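Local coordinates for haloacid dehalogenase domain protein hydrolase (Planctomyces limnophilus, PDB 4OVY) that probably acts as a metal-dependent hydrolase, perhaps a phosphatase, of the haloacid dehalogenase superfamily, and binds a calcium ion, at residues L17-S22 / S28-P33; L57-D62 / I165-P170; A105-A108 / E114-N117; Y244-P249 / K287-I292. All blocks are in the same frame, centred on the assembly; numbering follows the deposited sequence.

Contact 1 (L17-S22 / S28-P33); sequences LEYVKS and SPRFVP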
loop_
_atom_site.group_PDB
_atom_site.type_symbol
_atom_site.label_atom_id
_atom_site.label_comp_id
_atom_site.label_asym_id
_atom_site.label_seq_id
_atom_site.Cartn_x
_atom_site.Cartn_y
_atom_site.Cartn_z
ATOM N N LEU A 17 0.990 26.111 -9.928
ATOM C CA LEU A 17 1.368 26.141 -11.344
ATOM C C LEU A 17 2.886 26.193 -11.516
ATOM O O LEU A 17 3.439 25.464 -12.334
ATOM C CB LEU A 17 0.698 27.316 -12.065
ATOM C CG LEU A 17 -0.832 27.262 -12.162
ATOM C CD1 LEU A 17 -1.366 28.589 -12.680
ATOM C CD2 LEU A 17 -1.311 26.110 -13.038
ATOM N N GLU A 18 3.546 27.042 -10.726
ATOM C CA GLU A 18 5.005 27.207 -10.772
ATOM C C GLU A 18 5.725 25.907 -10.405
ATOM O O GLU A 18 6.662 25.477 -11.091
ATOM C CB GLU A 18 5.433 28.330 -9.814
ATOM C CG GLU A 18 6.911 28.706 -9.850
ATOM C CD GLU A 18 7.178 30.097 -9.271
ATOM O OE1 GLU A 18 6.621 30.405 -8.188
ATOM O OE2 GLU A 18 7.937 30.889 -9.898
ATOM N N TYR A 19 5.283 25.290 -9.319
ATOM C CA TYR A 19 5.916 24.075 -8.827
ATOM C C TYR A 19 5.742 22.912 -9.803
ATOM O O TYR A 19 6.707 22.216 -10.130
ATOM C CB TYR A 19 5.348 23.708 -7.459
ATOM C CG TYR A 19 6.047 22.540 -6.818
ATOM C CD1 TYR A 19 7.312 22.695 -6.261
ATOM C CD2 TYR A 19 5.448 21.287 -6.760
ATOM C CE1 TYR A 19 7.964 21.632 -5.660
ATOM C CE2 TYR A 19 6.095 20.209 -6.157
ATOM C CZ TYR A 19 7.353 20.388 -5.615
ATOM O OH TYR A 19 8.008 19.335 -5.021
ATOM N N VAL A 20 4.518 22.705 -10.278
ATOM C CA VAL A 20 4.266 21.617 -11.215
ATOM C C VAL A 20 5.087 21.816 -12.494
ATOM O O VAL A 20 5.692 20.876 -12.997
ATOM C CB VAL A 20 2.765 21.453 -11.516
ATOM C CG1 VAL A 20 2.544 20.463 -12.658
ATOM C CG2 VAL A 20 2.040 20.983 -10.255
ATOM N N LYS A 21 5.129 23.041 -13.004
ATOM C CA LYS A 21 5.954 23.332 -14.174
ATOM C C LYS A 21 7.420 23.012 -13.914
ATOM O O LYS A 21 8.092 22.390 -14.740
ATOM C CB LYS A 21 5.828 24.795 -14.572
ATOM C CG LYS A 21 6.452 25.103 -15.929
ATOM C CD LYS A 21 6.025 26.467 -16.436
ATOM C CE LYS A 21 4.534 26.539 -16.756
ATOM N NZ LYS A 21 4.116 25.540 -17.777
ATOM N N SER A 22 7.906 23.434 -12.752
ATOM C CA SER A 22 9.312 23.294 -12.409
ATOM C C SER A 22 9.735 21.832 -12.272
ATOM O O SER A 22 10.816 21.452 -12.724
ATOM C CB SER A 22 9.600 24.039 -11.111
ATOM O OG SER A 22 10.970 23.952 -10.788
ATOM N N SER A 28 14.869 21.228 -16.203
ATOM C CA SER A 28 14.698 22.074 -15.021
ATOM C C SER A 28 15.587 21.568 -13.903
ATOM O O SER A 28 15.729 20.357 -13.738
ATOM C CB SER A 28 13.252 22.026 -14.523
ATOM O OG SER A 28 13.128 22.668 -13.261
ATOM N N PRO A 29 16.150 22.483 -13.096
ATOM C CA PRO A 29 16.957 22.023 -11.966
ATOM C C PRO A 29 16.175 21.239 -10.911
ATOM O O PRO A 29 16.780 20.471 -10.164
ATOM C CB PRO A 29 17.509 23.324 -11.363
ATOM C CG PRO A 29 16.582 24.394 -11.824
ATOM C CD PRO A 29 16.099 23.955 -13.176
ATOM N N ARG A 30 14.855 21.449 -10.851
ATOM C CA ARG A 30 13.978 20.750 -9.900
ATOM C C ARG A 30 13.230 19.567 -10.512
ATOM O O ARG A 30 12.311 19.032 -9.884
ATOM C CB ARG A 30 12.939 21.715 -9.314
ATOM C CG ARG A 30 13.511 22.986 -8.711
ATOM C CD ARG A 30 12.600 23.556 -7.624
ATOM N NE ARG A 30 11.451 24.291 -8.150
ATOM C CZ ARG A 30 10.546 24.899 -7.385
ATOM N NH1 ARG A 30 9.531 25.551 -7.936
ATOM N NH2 ARG A 30 10.654 24.859 -6.063
ATOM N N PHE A 31 13.614 19.151 -11.718
ATOM C CA PHE A 31 12.932 18.067 -12.410
ATOM C C PHE A 31 12.868 16.812 -11.535
ATOM O O PHE A 31 13.873 16.374 -10.993
ATOM C CB PHE A 31 13.626 17.736 -13.734
ATOM C CG PHE A 31 12.981 16.609 -14.488
ATOM C CD1 PHE A 31 11.867 16.840 -15.278
ATOM C CD2 PHE A 31 13.486 15.324 -14.406
ATOM C CE1 PHE A 31 11.271 15.807 -15.978
ATOM C CE2 PHE A 31 12.893 14.285 -15.101
ATOM C CZ PHE A 31 11.784 14.526 -15.886
ATOM N N VAL A 32 11.664 16.277 -11.381
ATOM C CA VAL A 32 11.447 15.030 -10.671
ATOM C C VAL A 32 11.033 13.983 -11.695
ATOM O O VAL A 32 10.058 14.186 -12.424
ATOM C CB VAL A 32 10.339 15.201 -9.617
ATOM C CG1 VAL A 32 9.993 13.875 -8.958
ATOM C CG2 VAL A 32 10.769 16.214 -8.577
ATOM N N PRO A 33 11.765 12.854 -11.756
ATOM C CA PRO A 33 11.360 11.754 -12.630
ATOM C C PRO A 33 9.909 11.359 -12.382
ATOM O O PRO A 33 9.446 11.427 -11.247
ATOM C CB PRO A 33 12.307 10.616 -12.227
ATOM C CG PRO A 33 13.503 11.302 -11.673
ATOM C CD PRO A 33 12.978 12.530 -10.988
HETATM O O HOH W 1 12.279 25.560 -13.046
#
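A type I beta turn from Ser28 to Phe31 doubles back on the last part of helix 11-24, and Ser22 is where the two meet. Ser22 offers both its backbone oxygen and its hydroxyl. Ser28 OG donates to Ser22 O at 2.7 Å, coming in 17° out of the carbonyl plane, and the same Ser28 OG accepts from Arg30 N at 3.2 Å. That second bond makes an ST turn inside the beta turn, so one hydroxyl ties the turn to itself and to the helix. A water bridges Ser22 OG and Ser28 OG, donating to the latter. Helix and turn lead here into strand 38-41 of the sheet, and Val32 adds a backbone bond to Val23. On the other flank Arg30, in one of its two modelled conformers, donates through NE to Ser22 OG at 2.7 Å, nearly straight at 163° and close to the guanidinium plane. In that conformer the arginine chain, bent at CG-CD (chi3 -79°), lays its guanidinium past Ser22 CB, with NH1 3.5 Å from that carbon. Beyond it the Tyr19 ring stands almost perpendicular to the guanidinium, Tyr19 CD1 lying over one face, 4.0 Å from Arg30 NH1.

Contact 2 (L57-D62 / I165-P170); sequences LAFALD and IEFMRP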
loop_
_atom_site.group_PDB
_atom_site.type_symbol
_atom_site.label_atom_id
_atom_site.label_comp_id
_atom_site.label_asym_id
_atom_site.label_seq_id
_atom_site.Cartn_x
_atom_site.Cartn_y
_atom_site.Cartn_z
ATOM N N LEU A 57 -18.310 9.623 10.683
ATOM C CA LEU A 57 -19.000 9.697 11.979
ATOM C C LEU A 57 -20.518 9.697 11.778
ATOM O O LEU A 57 -21.245 9.015 12.518
ATOM C CB LEU A 57 -18.522 10.899 12.802
ATOM C CG LEU A 57 -19.047 10.988 14.242
ATOM C CD1 LEU A 57 -18.784 9.706 15.023
ATOM C CD2 LEU A 57 -18.434 12.190 14.947
ATOM N N ALA A 58 -20.998 10.428 10.765
ATOM C CA ALA A 58 -22.417 10.385 10.390
ATOM C C ALA A 58 -22.849 8.946 10.064
ATOM O O ALA A 58 -23.903 8.493 10.503
ATOM C CB ALA A 58 -22.703 11.310 9.209
ATOM N N PHE A 59 -22.028 8.243 9.288
ATOM C CA PHE A 59 -22.266 6.831 8.956
ATOM C C PHE A 59 -22.337 5.981 10.224
ATOM O O PHE A 59 -23.292 5.226 10.418
ATOM C CB PHE A 59 -21.161 6.341 8.002
ATOM C CG PHE A 59 -21.065 4.848 7.859
ATOM C CD1 PHE A 59 -21.924 4.156 7.012
ATOM C CD2 PHE A 59 -20.068 4.137 8.517
ATOM C CE1 PHE A 59 -21.815 2.784 6.849
ATOM C CE2 PHE A 59 -19.957 2.765 8.365
ATOM C CZ PHE A 59 -20.831 2.083 7.534
ATOM N N ALA A 60 -21.341 6.131 11.094
ATOM C CA ALA A 60 -21.285 5.363 12.345
ATOM C C ALA A 60 -22.522 5.614 13.213
ATOM O O ALA A 60 -23.064 4.684 13.815
ATOM C CB ALA A 60 -20.013 5.692 13.113
ATOM N N LEU A 61 -22.968 6.866 13.263
ATOM C CA LEU A 61 -24.196 7.235 13.971
ATOM C C LEU A 61 -25.416 6.469 13.458
ATOM O O LEU A 61 -26.201 5.925 14.251
ATOM C CB LEU A 61 -24.444 8.752 13.879
ATOM C CG LEU A 61 -23.903 9.604 15.037
ATOM C CD1 LEU A 61 -22.446 9.307 15.374
ATOM C CD2 LEU A 61 -24.099 11.090 14.759
ATOM N N ASP A 62 -25.583 6.427 12.139
ATOM C CA ASP A 62 -26.719 5.707 11.548
ATOM C C ASP A 62 -26.620 4.210 11.816
ATOM O O ASP A 62 -27.627 3.553 12.129
ATOM C CB ASP A 62 -26.826 5.975 10.044
ATOM C CG ASP A 62 -27.380 7.356 9.731
ATOM O OD1 ASP A 62 -27.880 8.032 10.660
ATOM O OD2 ASP A 62 -27.322 7.766 8.546
ATOM N N ILE A 165 -9.992 3.385 5.769
ATOM C CA ILE A 165 -9.618 3.080 4.401
ATOM C C ILE A 165 -10.800 2.452 3.640
ATOM O O ILE A 165 -11.071 2.814 2.495
ATOM C CB ILE A 165 -8.334 2.212 4.396
ATOM C CG1 ILE A 165 -7.667 2.191 3.030
ATOM C CG2 ILE A 165 -8.603 0.794 4.877
ATOM C CD1 ILE A 165 -6.369 1.412 3.034
ATOM N N GLU A 166 -11.543 1.571 4.308
ATOM C CA GLU A 166 -12.654 0.861 3.680
ATOM C C GLU A 166 -13.951 1.662 3.629
ATOM O O GLU A 166 -14.895 1.282 2.927
ATOM C CB GLU A 166 -12.871 -0.496 4.362
ATOM C CG GLU A 166 -11.673 -1.443 4.270
ATOM C CD GLU A 166 -11.097 -1.595 2.860
ATOM O OE1 GLU A 166 -11.855 -1.526 1.861
ATOM O OE2 GLU A 166 -9.870 -1.799 2.738
ATOM N N PHE A 167 -14.006 2.770 4.361
ATOM C CA PHE A 167 -15.091 3.732 4.183
ATOM C C PHE A 167 -14.924 4.524 2.880
ATOM O O PHE A 167 -15.916 4.902 2.261
ATOM C CB PHE A 167 -15.175 4.701 5.359
ATOM C CG PHE A 167 -16.326 5.645 5.261
ATOM C CD1 PHE A 167 -17.625 5.190 5.476
ATOM C CD2 PHE A 167 -16.126 6.977 4.914
ATOM C CE1 PHE A 167 -18.699 6.052 5.367
ATOM C CE2 PHE A 167 -17.200 7.842 4.801
ATOM C CZ PHE A 167 -18.486 7.380 5.030
HETATM N N MSE A 168 -13.680 4.794 2.486
HETATM C CA MSE A 168 -13.407 5.647 1.309
HETATM C C MSE A 168 -13.282 4.863 0.026
HETATM O O MSE A 168 -13.675 5.338 -1.047
HETATM C CB MSE A 168 -12.111 6.425 1.540
HETATM C CG MSE A 168 -12.257 7.403 2.705
HETATM SE SE MSE A 168 -10.564 8.366 3.011
HETATM C CE MSE A 168 -9.501 6.900 3.776
ATOM N N ARG A 169 -12.738 3.655 0.115
ATOM C CA ARG A 169 -12.425 2.861 -1.082
ATOM C C ARG A 169 -13.586 2.532 -2.021
ATOM O O ARG A 169 -13.371 2.440 -3.226
ATOM C CB ARG A 169 -11.693 1.569 -0.712
ATOM C CG ARG A 169 -10.197 1.763 -0.544
ATOM C CD ARG A 169 -9.523 0.514 -0.014
ATOM N NE ARG A 169 -8.077 0.562 -0.216
ATOM C CZ ARG A 169 -7.202 -0.274 0.332
ATOM N NH1 ARG A 169 -7.593 -1.234 1.167
ATOM N NH2 ARG A 169 -5.924 -0.156 0.038
ATOM N N PRO A 170 -14.807 2.343 -1.489
ATOM C CA PRO A 170 -15.907 2.001 -2.387
ATOM C C PRO A 170 -16.252 3.062 -3.447
ATOM O O PRO A 170 -16.776 2.705 -4.500
ATOM C CB PRO A 170 -17.089 1.790 -1.434
ATOM C CG PRO A 170 -16.465 1.435 -0.127
ATOM C CD PRO A 170 -15.201 2.232 -0.070
#
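Helix 55-67 and the short helix 165-168 face each other with their backbones well separated: the nearest CA atoms, those of Phe59 and Phe167, are 9.2 Å apart, and two phenylalanine side chains span the gap. Helix 165-168 follows strand 156-161 of the Rossmann-like core, while helix 55-67 belongs to the helical insertion between strands 38-41 and 156-161, consistent with a C1 cap of this superfamily. Both CB atoms point at the opposite helix, and both rings swing anti to their own backbone N (chi1 165° in Phe59, -176° in Phe167), which lets the side chains slide past each other in opposite directions. Atoms CE1 and CD1 of Phe167 do the touching. Its CE1 sits 3.6 Å from Phe59 CB, at the root of the side chain, while its CD1 lies over one face of the Phe59 ring, offset toward the rim. With ring planes at 49° and centroids 5.3 Å apart, the pair is neither a stack nor a T-shape. Trp122 meets the Phe59 ring edge-to-face, and Val55 and Gln56 also touch Phe167, whose side chain lies about 6 Å from that of Asp44. A serine in place of Phe59 would probably open a gap beside Phe167 and Trp122, freeing the Phe167 ring to shift. On the far side of the short helix, Glu166 also bridges to Arg221 of the second subunit, and Arg169 NH1, three residues on, donates to Glu166 OE2 at 2.8 Å, on the syn side of the carboxylate.

Contact 3 (A105-A108 / E114-N117); sequences ATHA and EFEN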
loop_
_atom_site.group_PDB
_atom_site.type_symbol
_atom_site.label_atom_id
_atom_site.label_comp_id
_atom_site.label_asym_id
_atom_site.label_seq_id
_atom_site.Cartn_x
_atom_site.Cartn_y
_atom_site.Cartn_z
ATOM N N ALA A 105 -15.964 -1.954 16.312
ATOM C CA ALA A 105 -16.822 -2.663 17.262
ATOM C C ALA A 105 -18.192 -3.028 16.684
ATOM O O ALA A 105 -18.850 -3.927 17.195
ATOM C CB ALA A 105 -16.997 -1.845 18.536
ATOM N N THR A 106 -18.612 -2.331 15.628
ATOM C CA THR A 106 -19.953 -2.484 15.075
ATOM C C THR A 106 -19.996 -3.270 13.769
ATOM O O THR A 106 -21.081 -3.545 13.265
ATOM C CB THR A 106 -20.628 -1.111 14.862
ATOM O OG1 THR A 106 -19.763 -0.236 14.124
ATOM C CG2 THR A 106 -20.955 -0.474 16.209
ATOM N N HIS A 107 -18.834 -3.630 13.222
ATOM C CA HIS A 107 -18.774 -4.380 11.962
ATOM C C HIS A 107 -17.798 -5.554 11.957
ATOM O O HIS A 107 -17.378 -6.005 10.893
ATOM C CB HIS A 107 -18.434 -3.421 10.830
ATOM C CG HIS A 107 -19.460 -2.358 10.637
ATOM N ND1 HIS A 107 -19.489 -1.210 11.396
ATOM C CD2 HIS A 107 -20.526 -2.290 9.808
ATOM C CE1 HIS A 107 -20.516 -0.466 11.027
ATOM N NE2 HIS A 107 -21.158 -1.099 10.062
ATOM N N ALA A 108 -17.441 -6.058 13.133
ATOM C CA ALA A 108 -16.544 -7.206 13.233
ATOM C C ALA A 108 -17.287 -8.477 12.851
ATOM O O ALA A 108 -18.480 -8.588 13.094
ATOM C CB ALA A 108 -15.988 -7.331 14.647
ATOM N N GLU A 114 -19.004 -7.509 2.448
ATOM C CA GLU A 114 -20.226 -7.176 3.175
ATOM C C GLU A 114 -20.164 -5.734 3.685
ATOM O O GLU A 114 -21.129 -4.967 3.541
ATOM C CB GLU A 114 -20.466 -8.190 4.308
ATOM C CG GLU A 114 -20.962 -9.527 3.760
ATOM C CD GLU A 114 -20.911 -10.702 4.724
ATOM O OE1 GLU A 114 -20.273 -10.640 5.798
ATOM O OE2 GLU A 114 -21.516 -11.732 4.372
ATOM N N PHE A 115 -19.014 -5.353 4.240
ATOM C CA PHE A 115 -18.825 -3.996 4.731
ATOM C C PHE A 115 -18.909 -2.978 3.583
ATOM O O PHE A 115 -19.550 -1.943 3.722
ATOM C CB PHE A 115 -17.494 -3.861 5.469
ATOM C CG PHE A 115 -17.295 -2.515 6.091
ATOM C CD1 PHE A 115 -18.003 -2.154 7.228
ATOM C CD2 PHE A 115 -16.420 -1.596 5.529
ATOM C CE1 PHE A 115 -17.837 -0.900 7.804
ATOM C CE2 PHE A 115 -16.248 -0.348 6.098
ATOM C CZ PHE A 115 -16.959 0.002 7.236
ATOM N N GLU A 116 -18.256 -3.282 2.461
ATOM C CA GLU A 116 -18.314 -2.423 1.274
ATOM C C GLU A 116 -19.755 -2.174 0.835
ATOM O O GLU A 116 -20.131 -1.033 0.566
ATOM C CB GLU A 116 -17.501 -3.025 0.116
ATOM C CG GLU A 116 -17.602 -2.221 -1.179
ATOM C CD GLU A 116 -16.774 -2.771 -2.321
ATOM O OE1 GLU A 116 -16.906 -2.245 -3.441
ATOM O OE2 GLU A 116 -15.994 -3.715 -2.118
ATOM N N ASN A 117 -20.560 -3.236 0.771
ATOM C CA ASN A 117 -21.982 -3.101 0.407
ATOM C C ASN A 117 -22.754 -2.180 1.351
ATOM O O ASN A 117 -23.588 -1.390 0.920
ATOM C CB ASN A 117 -22.660 -4.474 0.354
ATOM C CG ASN A 117 -22.184 -5.322 -0.816
ATOM O OD1 ASN A 117 -21.620 -4.814 -1.789
ATOM N ND2 ASN A 117 -22.417 -6.631 -0.726
#
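His107 and Phe115 form a T-shaped pair, and the close packing is confined to these two side chains. Phe115 presents its CD1-CE1 edge to one face of the imidazole: Phe115 CE1 lies 3.6 Å from His107 CG, and Phe115 CD1 is equally close, 3.6 Å, to His107 CD2. The planes stand at 82° and the centroids 5.0 Å apart, so the weakly positive ring hydrogens of the phenylalanine point into the pi cloud of the histidine. Phe115 reaches across because its CG is anti to the backbone N (chi1 -175°), carrying the ring out from helix 112-125. The imidazole is fixed in its rotation at both nitrogens, ND1 by a bond with Thr103 O and NE2 by one with Arg63 NE.

Away from the rings the two segments part. The nearest CA atoms, those of His107 and Phe115, are 7.2 Å apart; Ala108, Glu114 and Asn117 lie on the exposed side and do not meet across the contact. The pair thus joins the weakly bonded end of helix 95-106, just past which His107 sits, to the first turn of helix 112-125. Arg203, from strand 198-204, ties to both partners, bonding His107 O through its NE and making a cation-pi contact with the Phe115 ring. Helix 55-67 contributes Arg63, while Pro170, just beyond helix 165-168, packs against Glu116.

Contact 4 (Y244-P249 / K287-I292); sequences YVTSGP and KGWIVI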
loop_
_atom_site.group_PDB
_atom_site.type_symbol
_atom_site.label_atom_id
_atom_site.label_comp_id
_atom_site.label_asym_id
_atom_site.label_seq_id
_atom_site.Cartn_x
_atom_site.Cartn_y
_atom_site.Cartn_z
ATOM N N TYR A 244 7.017 16.308 6.756
ATOM C CA TYR A 244 7.756 15.217 6.138
ATOM C C TYR A 244 8.069 15.537 4.679
ATOM O O TYR A 244 9.161 15.246 4.189
ATOM C CB TYR A 244 6.930 13.924 6.266
ATOM C CG TYR A 244 7.524 12.689 5.629
ATOM C CD1 TYR A 244 8.822 12.277 5.917
ATOM C CD2 TYR A 244 6.769 11.906 4.761
ATOM C CE1 TYR A 244 9.360 11.139 5.334
ATOM C CE2 TYR A 244 7.295 10.766 4.177
ATOM C CZ TYR A 244 8.585 10.380 4.468
ATOM O OH TYR A 244 9.100 9.243 3.889
ATOM N N VAL A 245 7.111 16.160 4.005
ATOM C CA VAL A 245 7.242 16.524 2.591
ATOM C C VAL A 245 8.085 17.788 2.353
ATOM O O VAL A 245 8.869 17.838 1.397
ATOM C CB VAL A 245 5.839 16.689 1.957
ATOM C CG1 VAL A 245 5.913 17.348 0.584
ATOM C CG2 VAL A 245 5.157 15.328 1.866
ATOM N N THR A 246 7.944 18.794 3.216
ATOM C CA THR A 246 8.528 20.117 2.944
ATOM C C THR A 246 9.825 20.452 3.681
ATOM O O THR A 246 10.583 21.288 3.206
ATOM C CB THR A 246 7.539 21.252 3.280
ATOM O OG1 THR A 246 7.303 21.282 4.693
ATOM C CG2 THR A 246 6.219 21.081 2.532
ATOM N N SER A 247 10.062 19.837 4.837
ATOM C CA SER A 247 11.125 20.291 5.752
ATOM C C SER A 247 12.453 19.580 5.543
ATOM O O SER A 247 12.550 18.651 4.743
ATOM C CB SER A 247 10.674 20.138 7.210
ATOM O OG SER A 247 9.580 21.001 7.480
ATOM N N GLY A 248 13.483 20.043 6.252
ATOM C CA GLY A 248 14.824 19.454 6.160
ATOM C C GLY A 248 15.348 19.549 4.738
ATOM O O GLY A 248 15.115 20.557 4.064
ATOM N N PRO A 249 16.037 18.499 4.260
ATOM C CA PRO A 249 16.601 18.523 2.903
ATOM C C PRO A 249 15.592 18.303 1.765
ATOM O O PRO A 249 15.917 18.560 0.605
ATOM C CB PRO A 249 17.625 17.383 2.931
ATOM C CG PRO A 249 17.092 16.426 3.939
ATOM C CD PRO A 249 16.334 17.232 4.958
ATOM N N LYS A 287 7.204 27.547 7.753
ATOM C CA LYS A 287 7.401 26.281 7.027
ATOM C C LYS A 287 7.375 26.443 5.499
ATOM O O LYS A 287 7.803 25.543 4.773
ATOM C CB LYS A 287 6.323 25.266 7.434
ATOM C CG LYS A 287 6.378 24.829 8.891
ATOM C CD LYS A 287 7.602 23.978 9.178
ATOM C CE LYS A 287 7.419 23.149 10.442
ATOM N NZ LYS A 287 8.583 22.259 10.669
ATOM N N GLY A 288 6.873 27.573 5.012
ATOM C CA GLY A 288 6.667 27.768 3.576
ATOM C C GLY A 288 5.401 27.092 3.064
ATOM O O GLY A 288 5.224 26.902 1.857
ATOM N N TRP A 289 4.515 26.725 3.982
ATOM C CA TRP A 289 3.232 26.136 3.617
ATOM C C TRP A 289 2.293 27.206 3.065
ATOM O O TRP A 289 2.097 28.256 3.675
ATOM C CB TRP A 289 2.590 25.446 4.825
ATOM C CG TRP A 289 3.384 24.289 5.367
ATOM C CD1 TRP A 289 4.329 23.560 4.710
ATOM C CD2 TRP A 289 3.277 23.708 6.682
ATOM N NE1 TRP A 289 4.829 22.577 5.532
ATOM C CE2 TRP A 289 4.197 22.644 6.745
ATOM C CE3 TRP A 289 2.509 24.002 7.813
ATOM C CZ2 TRP A 289 4.356 21.854 7.885
ATOM C CZ3 TRP A 289 2.672 23.216 8.949
ATOM C CH2 TRP A 289 3.587 22.160 8.975
ATOM N N ILE A 290 1.704 26.929 1.913
ATOM C CA ILE A 290 0.860 27.907 1.235
ATOM C C ILE A 290 -0.585 27.664 1.632
ATOM O O ILE A 290 -1.112 26.561 1.469
ATOM C CB ILE A 290 1.001 27.816 -0.295
ATOM C CG1 ILE A 290 2.481 27.895 -0.714
ATOM C CG2 ILE A 290 0.175 28.907 -0.968
ATOM C CD1 ILE A 290 3.190 29.170 -0.320
ATOM N N VAL A 291 -1.220 28.704 2.152
ATOM C CA VAL A 291 -2.578 28.609 2.649
ATOM C C VAL A 291 -3.570 28.997 1.552
ATOM O O VAL A 291 -3.463 30.065 0.954
ATOM C CB VAL A 291 -2.777 29.502 3.885
ATOM C CG1 VAL A 291 -4.211 29.405 4.395
ATOM C CG2 VAL A 291 -1.783 29.100 4.974
ATOM N N ILE A 292 -4.529 28.111 1.307
ATOM C CA ILE A 292 -5.636 28.368 0.398
ATOM C C ILE A 292 -6.783 29.008 1.186
ATOM O O ILE A 292 -7.341 28.389 2.099
ATOM C CB ILE A 292 -6.124 27.054 -0.240
ATOM C CG1 ILE A 292 -4.996 26.374 -1.019
ATOM C CG2 ILE A 292 -7.329 27.293 -1.138
ATOM C CD1 ILE A 292 -5.191 24.881 -1.186
HETATM O O HOH W 2 9.041 23.238 5.623
#
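Trp289 meets Thr246 with the nitrogen edge of its indole, the two side chains crossing at about a right angle. Trp289 NE1 donates to Thr246 OG1 at 2.9 Å, with an N-H...O angle of 158° and the oxygen near the ring plane, while Thr246 CG2 rests 3.6 Å from the same Trp289 NE1. The threonine hydroxyl sits between its backbone N and carbonyl carbon (chi1 66°), where it also bonds Leu242 O one turn back. A water joins three oxygens: it lies 2.8 Å from Thr246 OG1 and 3.0 Å from Ser247 OG and donates to Lys287 O. Lys287 CB packs over the centre of one indole face, 3.4 Å above it, and Tyr239 meets the ring edge-to-face. The ammonium of Lys287 makes its salt bridge with Glu243; Ser247 OG is 3.6 Å from Lys287 NZ. A leucine replacing Trp289 would probably cost Thr246 OG1 its indole donor and strip Lys287 CB and Tyr239 of the flat surface they pack on. Two helix ends meet here: Ser247 leaves helix 239-246, and Gly288, at positive phi, closes helix 279-287 in a Schellman motif that turns the chain into strand 290-293. That strand runs parallel to strand 253-260, an arrangement of helices packed beside parallel strands that is characteristic of the Rossmann-like core of haloacid dehalogenases.

In the fold
The four contacts divide between two sides of the chain's centre. Contacts 1 and 4 share one side, centres about 16 Å apart; helix 11-24 of contact 1 also packs on Ile290 of contact 4. Contacts 2 and 3 lie on the other, centres about 10 Å apart and touching; contacts 1 and 2 are about 37 Å apart between centres. Along the chain contact 1 comes first, contact 3 is nested within contact 2, and contact 4 comes last. One sheet links them: contact 1 leads into strand 38-41, contact 2 follows strand 156-161, contact 4 includes strand 290-293. The calcium site of Asp42, Asp44 and Asn234 lies between the groups, at the ends of strands 38-41 and 230-233.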